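PDB 5HZD: terminal uridylyltransferase 1 from Trypanosoma brucei, which adds uridines from UTP to the 3'-hydroxyl of guide RNAs, ribosomal RNAs and some mRNAs during mitochondrial RNA editing. Local coordinates for residues R197-I202 / M240-E245; R98-K103 / F126-V131. All coordinates share one frame; numbering follows the deposited sequence. Where two conformers were deposited one is given.

Interaction 1: R197-I202 / M240-E245; sequences RSIRFI and MSATLE
Ile-199 faces Ala-242, and Ser-198 faces Thr-243, in an antiparallel pair of strands at the middle of a four-stranded sheet. This sheet is separate from the palm sheet, inserted in the chain between palm strands 174-177 and 285-288, and lies away from the annotated sites. Strand 228-233 lies beyond 239-244, and strand 267-271 beyond 198-203. The backbones share five N-H...O=C bonds. The straightest, at 173°, runs from Phe-201 N to Met-240 O over 2.7 Å.

Ser-198, Arg-200, Ser-241 and Thr-243 turn to one face. Thr-243 OG1 donates to Ser-198 OG at 2.9 Å, and Ser-198 OG also bonds to Val-194 O. Beside it the bend at chi2 brings Arg-200 CD to 3.2 Å from Ser-241 OG. Arg-200 NH2 hydrogen-bonds to Ala-272 O.

Ile-199, Phe-201, Met-240 and Ala-242 turn to the other, apolar face. The Phe-201 and Met-240 side chains lie side by side and point the same way. Met-240 ends in a bend, with CE 3.8 Å from Phe-201 CD1. Helix 209-223 packs against both residues. Leu-244 CD2 packs on Ile-199 CG1 at 4.1 Å, the side chains crossing at about a right angle, and helix 247-254 meets both.

Arg-197 lies at one end of the pair. From CB its chain follows the Leu-244 carbonyl. CG sits between the backbone N and the carbonyl carbon (chi1 52°), where Leu-244 O is its nearest partner across the contact, as it is for CB and CD. CD also meets Glu-245 O. NE and CZ stay farther from Leu-244 O. At the tip NH1 passes near Thr-243 CG2 and also bonds to Gln-229 OE1. Arg-197 NH1 donates to Leu-244 O at 2.9 Å; that oxygen lies in the guanidinium plane, while NH1 is tilted from the carbonyl plane.

Interaction 2: R98-K103 / F126-V131; sequences RRWHDK and FAVVDV
The palm domain of this nucleotidyltransferase supplies both sides of the contact: the end of helix 80-100 with the turn after it, and the end of strand 124-129. Asp-123 lies just before this strand and Asp-125 at its start; both are probable ligands of the catalytic metal. The contact itself is at the far end of the strand, and Val-129 turns away from it. The side chain of Val-129 is about 5 Å from that of Ile-294, which binds UTP.

A His-carboxylate hydrogen bond carries the contact. His-101 NE2 donates to Asp-130 OD2 at 2.7 Å, with an N-H...O angle of 166°. The oxygen lies close to the imidazole plane. The NE2 donor comes to the anti side of OD2, and the ring and carboxylate planes are 43° apart. With CG anti to the backbone N, the His-101 ring is carried toward the end of strand 124-129.

The other oxygen, OD1, accepts a bond from Ala-133 N, and Asp-130 is the N-cap of the helix that follows. The carboxylate is therefore gripped at both oxygens. Lys-103 CB packs against it, 3.6 Å from Asp-130 OD2. Lys-103 NZ makes its salt bridge with Asp-132 and stays 4.5 Å from Asp-130 OD1, beyond a salt bridge. The nearby positive charge would still be expected to favour an ionised Asp-130.

One water joins the two backbones. It donates to Lys-103 O and Val-129 O, both at 3.1 Å, and accepts from Val-131 N. Deeper in, Trp-100 CZ3 is 4.1 Å from Val-128 CG1, which comes to the edge of the indole.

Helix 143-156 packs on Trp-100, Trp-139 meets the His-101 ring at about 45°, and strand 124-129 runs between strands 105-109 and 285-288 of the palm sheet.

The two contacts come in series, neither nested nor crossed. From the N terminus, interaction 2 is first. It closes a loop of 22 residues, which holds strand 105-109 and helix 111-114, and ties the end of helix 80-100 to the strand next to 105-109 in the palm sheet. The chain then runs through helix 143-156 and strands 164-167 and 174-177. Interaction 1 follows, closing a loop of 37 residues through helix 209-223 and strand 228-233 within a separate antiparallel sheet. The chain later returns to the palm sheet with strand 285-288. The centres of interaction 1 and interaction 2 are about 25 Å apart. The nearest atoms of interaction 1 and interaction 2 are about 9 Å apart.

Interaction 1: R197-I202 / M240-E245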
loop_
_atom_site.group_PDB
_atom_site.type_symbol
_atom_site.label_atom_id
_atom_site.label_comp_id
_atom_site.label_asym_id
_atom_site.label_seq_id
_atom_site.Cartn_x
_atom_site.Cartn_y
_atom_site.Cartn_z
ATOM N N ARG A 197 13.047 25.147 -4.652
ATOM C CA ARG A 197 11.865 25.972 -4.431
ATOM C C ARG A 197 11.842 27.182 -5.349
ATOM O O ARG A 197 11.161 28.167 -5.066
ATOM C CB ARG A 197 11.701 26.380 -2.961
ATOM C CG ARG A 197 12.921 27.012 -2.325
ATOM C CD ARG A 197 12.772 27.022 -0.801
ATOM N NE ARG A 197 14.011 27.441 -0.152
ATOM C CZ ARG A 197 14.352 28.709 0.053
ATOM N NH1 ARG A 197 13.545 29.688 -0.334
ATOM N NH2 ARG A 197 15.498 29.002 0.650
ATOM N N SER A 198 12.544 27.072 -6.469
ATOM C CA SER A 198 12.507 28.110 -7.503
ATOM C C SER A 198 11.870 27.613 -8.791
ATOM O O SER A 198 11.980 26.433 -9.143
ATOM C CB SER A 198 13.909 28.602 -7.820
ATOM O OG SER A 198 14.531 29.098 -6.631
ATOM N N ILE A 199 11.220 28.527 -9.499
ATOM C CA ILE A 199 10.562 28.197 -10.765
ATOM C C ILE A 199 10.898 29.254 -11.809
ATOM O O ILE A 199 11.411 30.327 -11.490
ATOM C CB ILE A 199 9.025 28.128 -10.609
ATOM C CG1 ILE A 199 8.495 29.476 -10.118
ATOM C CG2 ILE A 199 8.624 26.994 -9.649
ATOM C CD1 ILE A 199 6.995 29.499 -9.886
ATOM N N ARG A 200 10.588 28.960 -13.063
ATOM C CA ARG A 200 10.875 29.860 -14.147
ATOM C C ARG A 200 9.656 29.959 -15.042
ATOM O O ARG A 200 9.123 28.938 -15.467
ATOM C CB ARG A 200 11.988 29.266 -14.985
ATOM C CG ARG A 200 12.830 30.283 -15.662
ATOM C CD ARG A 200 14.249 30.245 -15.105
ATOM N NE ARG A 200 14.778 28.887 -15.058
ATOM C CZ ARG A 200 15.110 28.171 -16.128
ATOM N NH1 ARG A 200 14.961 28.673 -17.348
ATOM N NH2 ARG A 200 15.586 26.943 -15.975
ATOM N N PHE A 201 9.243 31.179 -15.348
ATOM C CA PHE A 201 8.224 31.358 -16.364
ATOM C C PHE A 201 8.892 31.772 -17.672
ATOM O O PHE A 201 9.573 32.793 -17.709
ATOM C CB PHE A 201 7.268 32.460 -15.923
ATOM C CG PHE A 201 6.486 32.126 -14.685
ATOM C CD1 PHE A 201 7.017 32.368 -13.419
ATOM C CD2 PHE A 201 5.196 31.603 -14.788
ATOM C CE1 PHE A 201 6.285 32.053 -12.282
ATOM C CE2 PHE A 201 4.457 31.305 -13.657
ATOM C CZ PHE A 201 5.001 31.525 -12.398
ATOM N N ILE A 202 8.683 31.019 -18.761
ATOM C CA ILE A 202 9.147 31.451 -20.076
ATOM C C ILE A 202 7.967 32.057 -20.819
ATOM O O ILE A 202 6.921 31.409 -20.936
ATOM C CB ILE A 202 9.677 30.262 -20.907
ATOM C CG1 ILE A 202 10.810 29.566 -20.147
ATOM C CG2 ILE A 202 10.106 30.705 -22.285
ATOM C CD1 ILE A 202 11.863 30.486 -19.709
ATOM N N MET A 240 10.822 35.125 -16.337
ATOM C CA MET A 240 10.806 35.564 -14.947
ATOM C C MET A 240 11.097 34.370 -14.067
ATOM O O MET A 240 10.483 33.318 -14.189
ATOM C CB MET A 240 9.453 36.155 -14.537
ATOM C CG MET A 240 9.501 36.842 -13.147
ATOM S SD MET A 240 7.878 37.301 -12.499
ATOM C CE MET A 240 7.368 35.760 -11.720
ATOM N N SER A 241 12.037 34.526 -13.148
ATOM C CA SER A 241 12.306 33.468 -12.184
ATOM C C SER A 241 11.794 33.903 -10.819
ATOM O O SER A 241 11.718 35.097 -10.536
ATOM C CB SER A 241 13.804 33.201 -12.085
ATOM O OG SER A 241 14.359 32.911 -13.353
ATOM N N ALA A 242 11.446 32.939 -9.982
ATOM C CA ALA A 242 10.941 33.256 -8.655
ATOM C C ALA A 242 11.404 32.193 -7.686
ATOM O O ALA A 242 11.325 30.983 -7.975
ATOM C CB ALA A 242 9.421 33.321 -8.661
ATOM N N THR A 243 11.883 32.645 -6.533
ATOM C CA THR A 243 12.184 31.756 -5.424
ATOM C C THR A 243 11.105 31.920 -4.372
ATOM O O THR A 243 10.819 33.030 -3.921
ATOM C CB THR A 243 13.549 32.076 -4.815
ATOM O OG1 THR A 243 14.556 31.836 -5.800
ATOM C CG2 THR A 243 13.817 31.176 -3.607
ATOM N N LEU A 244 10.506 30.812 -3.980
ATOM C CA LEU A 244 9.390 30.833 -3.056
ATOM C C LEU A 244 9.898 30.348 -1.710
ATOM O O LEU A 244 10.998 29.818 -1.631
ATOM C CB LEU A 244 8.262 29.925 -3.565
ATOM C CG LEU A 244 7.561 30.387 -4.856
ATOM C CD1 LEU A 244 7.232 31.881 -4.804
ATOM C CD2 LEU A 244 8.366 30.067 -6.103
ATOM N N GLU A 245 9.089 30.507 -0.669
ATOM C CA GLU A 245 9.547 30.212 0.701
ATOM C C GLU A 245 9.702 28.715 0.966
ATOM O O GLU A 245 10.406 28.307 1.908
ATOM C CB GLU A 245 8.592 30.833 1.723
ATOM C CG GLU A 245 7.219 30.191 1.767
ATOM C CD GLU A 245 6.262 30.915 2.700
ATOM O OE1 GLU A 245 5.033 30.717 2.567
ATOM O OE2 GLU A 245 6.741 31.683 3.566
#

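Interaction 2: R98-K103 / F126-V131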
loop_
_atom_site.group_PDB
_atom_site.type_symbol
_atom_site.label_atom_id
_atom_site.label_comp_id
_atom_site.label_asym_id
_atom_site.label_seq_id
_atom_site.Cartn_x
_atom_site.Cartn_y
_atom_site.Cartn_z
ATOM N N ARG A 98 -6.723 20.875 -7.504
ATOM C CA ARG A 98 -7.777 21.890 -7.323
ATOM C C ARG A 98 -7.986 22.772 -8.532
ATOM O O ARG A 98 -9.019 23.402 -8.650
ATOM C CB ARG A 98 -7.523 22.736 -6.072
ATOM C CG ARG A 98 -7.787 21.929 -4.811
ATOM C CD ARG A 98 -7.608 22.748 -3.542
ATOM N NE ARG A 98 -8.632 23.793 -3.537
ATOM C CZ ARG A 98 -8.739 24.754 -2.627
ATOM N NH1 ARG A 98 -9.725 25.638 -2.729
ATOM N NH2 ARG A 98 -7.854 24.849 -1.655
ATOM N N ARG A 99 -7.032 22.836 -9.446
ATOM C CA ARG A 99 -7.261 23.583 -10.688
ATOM C C ARG A 99 -8.255 22.842 -11.581
ATOM O O ARG A 99 -8.992 23.464 -12.339
ATOM C CB ARG A 99 -5.941 23.851 -11.425
ATOM C CG ARG A 99 -6.065 24.310 -12.893
ATOM C CD ARG A 99 -6.539 25.765 -13.077
ATOM N NE ARG A 99 -6.029 26.692 -12.068
ATOM C CZ ARG A 99 -4.832 27.269 -12.103
ATOM N NH1 ARG A 99 -3.989 27.005 -13.095
ATOM N NH2 ARG A 99 -4.473 28.107 -11.137
ATOM N N TRP A 100 -8.296 21.511 -11.459
ATOM C CA TRP A 100 -9.266 20.694 -12.180
ATOM C C TRP A 100 -10.626 20.705 -11.470
ATOM O O TRP A 100 -11.681 20.891 -12.090
ATOM C CB TRP A 100 -8.707 19.277 -12.290
ATOM C CG TRP A 100 -9.687 18.244 -12.687
ATOM C CD1 TRP A 100 -10.298 18.104 -13.892
ATOM C CD2 TRP A 100 -10.171 17.197 -11.848
ATOM N NE1 TRP A 100 -11.146 17.008 -13.860
ATOM C CE2 TRP A 100 -11.081 16.438 -12.618
ATOM C CE3 TRP A 100 -9.910 16.821 -10.529
ATOM C CZ2 TRP A 100 -11.765 15.327 -12.095
ATOM C CZ3 TRP A 100 -10.588 15.728 -9.995
ATOM C CH2 TRP A 100 -11.494 14.978 -10.800
ATOM N N HIS A 101 -10.598 20.557 -10.158
ATOM C CA HIS A 101 -11.834 20.512 -9.392
ATOM C C HIS A 101 -11.596 21.143 -8.033
ATOM O O HIS A 101 -10.945 20.558 -7.178
ATOM C CB HIS A 101 -12.276 19.062 -9.220
ATOM C CG HIS A 101 -13.652 18.928 -8.675
ATOM N ND1 HIS A 101 -14.775 19.216 -9.419
ATOM C CD2 HIS A 101 -14.088 18.556 -7.450
ATOM C CE1 HIS A 101 -15.850 19.014 -8.677
ATOM N NE2 HIS A 101 -15.459 18.617 -7.478
ATOM N N ASP A 102 -12.124 22.358 -7.835
ATOM C CA ASP A 102 -11.735 23.137 -6.669
ATOM C C ASP A 102 -12.013 22.474 -5.329
ATOM O O ASP A 102 -11.286 22.698 -4.344
ATOM C CB ASP A 102 -12.387 24.528 -6.688
ATOM C CG ASP A 102 -11.952 25.361 -5.509
ATOM O OD1 ASP A 102 -10.734 25.686 -5.447
ATOM O OD2 ASP A 102 -12.813 25.644 -4.626
ATOM N N LYS A 103 -13.038 21.633 -5.287
ATOM C CA LYS A 103 -13.414 21.026 -4.022
ATOM C C LYS A 103 -12.743 19.670 -3.778
ATOM O O LYS A 103 -12.940 19.077 -2.727
ATOM C CB LYS A 103 -14.920 20.866 -3.953
ATOM C CG LYS A 103 -15.623 22.218 -3.751
ATOM C CD LYS A 103 -17.115 22.048 -3.762
ATOM C CE LYS A 103 -17.569 21.355 -2.492
ATOM N NZ LYS A 103 -19.059 21.343 -2.384
ATOM N N PHE A 126 -2.204 8.154 -3.636
ATOM C CA PHE A 126 -2.941 9.394 -3.401
ATOM C C PHE A 126 -4.345 9.176 -3.921
ATOM O O PHE A 126 -4.526 8.776 -5.077
ATOM C CB PHE A 126 -2.338 10.550 -4.221
ATOM C CG PHE A 126 -1.001 11.028 -3.763
ATOM C CD1 PHE A 126 -0.845 11.593 -2.503
ATOM C CD2 PHE A 126 0.075 11.056 -4.643
ATOM C CE1 PHE A 126 0.386 12.101 -2.085
ATOM C CE2 PHE A 126 1.306 11.561 -4.250
ATOM C CZ PHE A 126 1.476 12.099 -2.979
ATOM N N ALA A 127 -5.343 9.428 -3.086
ATOM C CA ALA A 127 -6.742 9.411 -3.532
ATOM C C ALA A 127 -7.223 10.850 -3.652
ATOM O O ALA A 127 -7.004 11.651 -2.751
ATOM C CB ALA A 127 -7.618 8.709 -2.482
ATOM N N VAL A 128 -7.901 11.174 -4.745
ATOM C CA VAL A 128 -8.407 12.538 -4.970
ATOM C C VAL A 128 -9.927 12.482 -4.876
ATOM O O VAL A 128 -10.573 11.856 -5.708
ATOM C CB VAL A 128 -7.992 13.002 -6.391
ATOM C CG1 VAL A 128 -8.605 14.387 -6.726
ATOM C CG2 VAL A 128 -6.445 13.033 -6.500
ATOM N N VAL A 129 -10.508 13.139 -3.869
ATOM C CA VAL A 129 -11.922 12.991 -3.560
ATOM C C VAL A 129 -12.509 14.336 -3.147
ATOM O O VAL A 129 -11.904 15.070 -2.333
ATOM C CB VAL A 129 -12.136 12.019 -2.358
ATOM C CG1 VAL A 129 -13.642 11.863 -2.047
ATOM C CG2 VAL A 129 -11.497 10.654 -2.665
ATOM N N ASP A 130 -13.686 14.631 -3.702
ATOM C CA ASP A 130 -14.551 15.726 -3.271
ATOM C C ASP A 130 -15.542 15.090 -2.312
ATOM O O ASP A 130 -16.462 14.365 -2.735
ATOM C CB ASP A 130 -15.268 16.299 -4.510
ATOM C CG ASP A 130 -16.331 17.359 -4.185
ATOM O OD1 ASP A 130 -16.803 17.479 -3.029
ATOM O OD2 ASP A 130 -16.773 18.059 -5.137
ATOM N N VAL A 131 -15.350 15.381 -1.031
ATOM C CA VAL A 131 -16.120 14.735 0.037
ATOM C C VAL A 131 -17.607 15.084 -0.026
ATOM O O VAL A 131 -18.444 14.180 0.110
ATOM C CB VAL A 131 -15.513 15.048 1.395
ATOM C CG1 VAL A 131 -16.421 14.541 2.546
ATOM C CG2 VAL A 131 -14.135 14.399 1.484
HETATM O O HOH W 1 -13.195 17.088 -0.308
#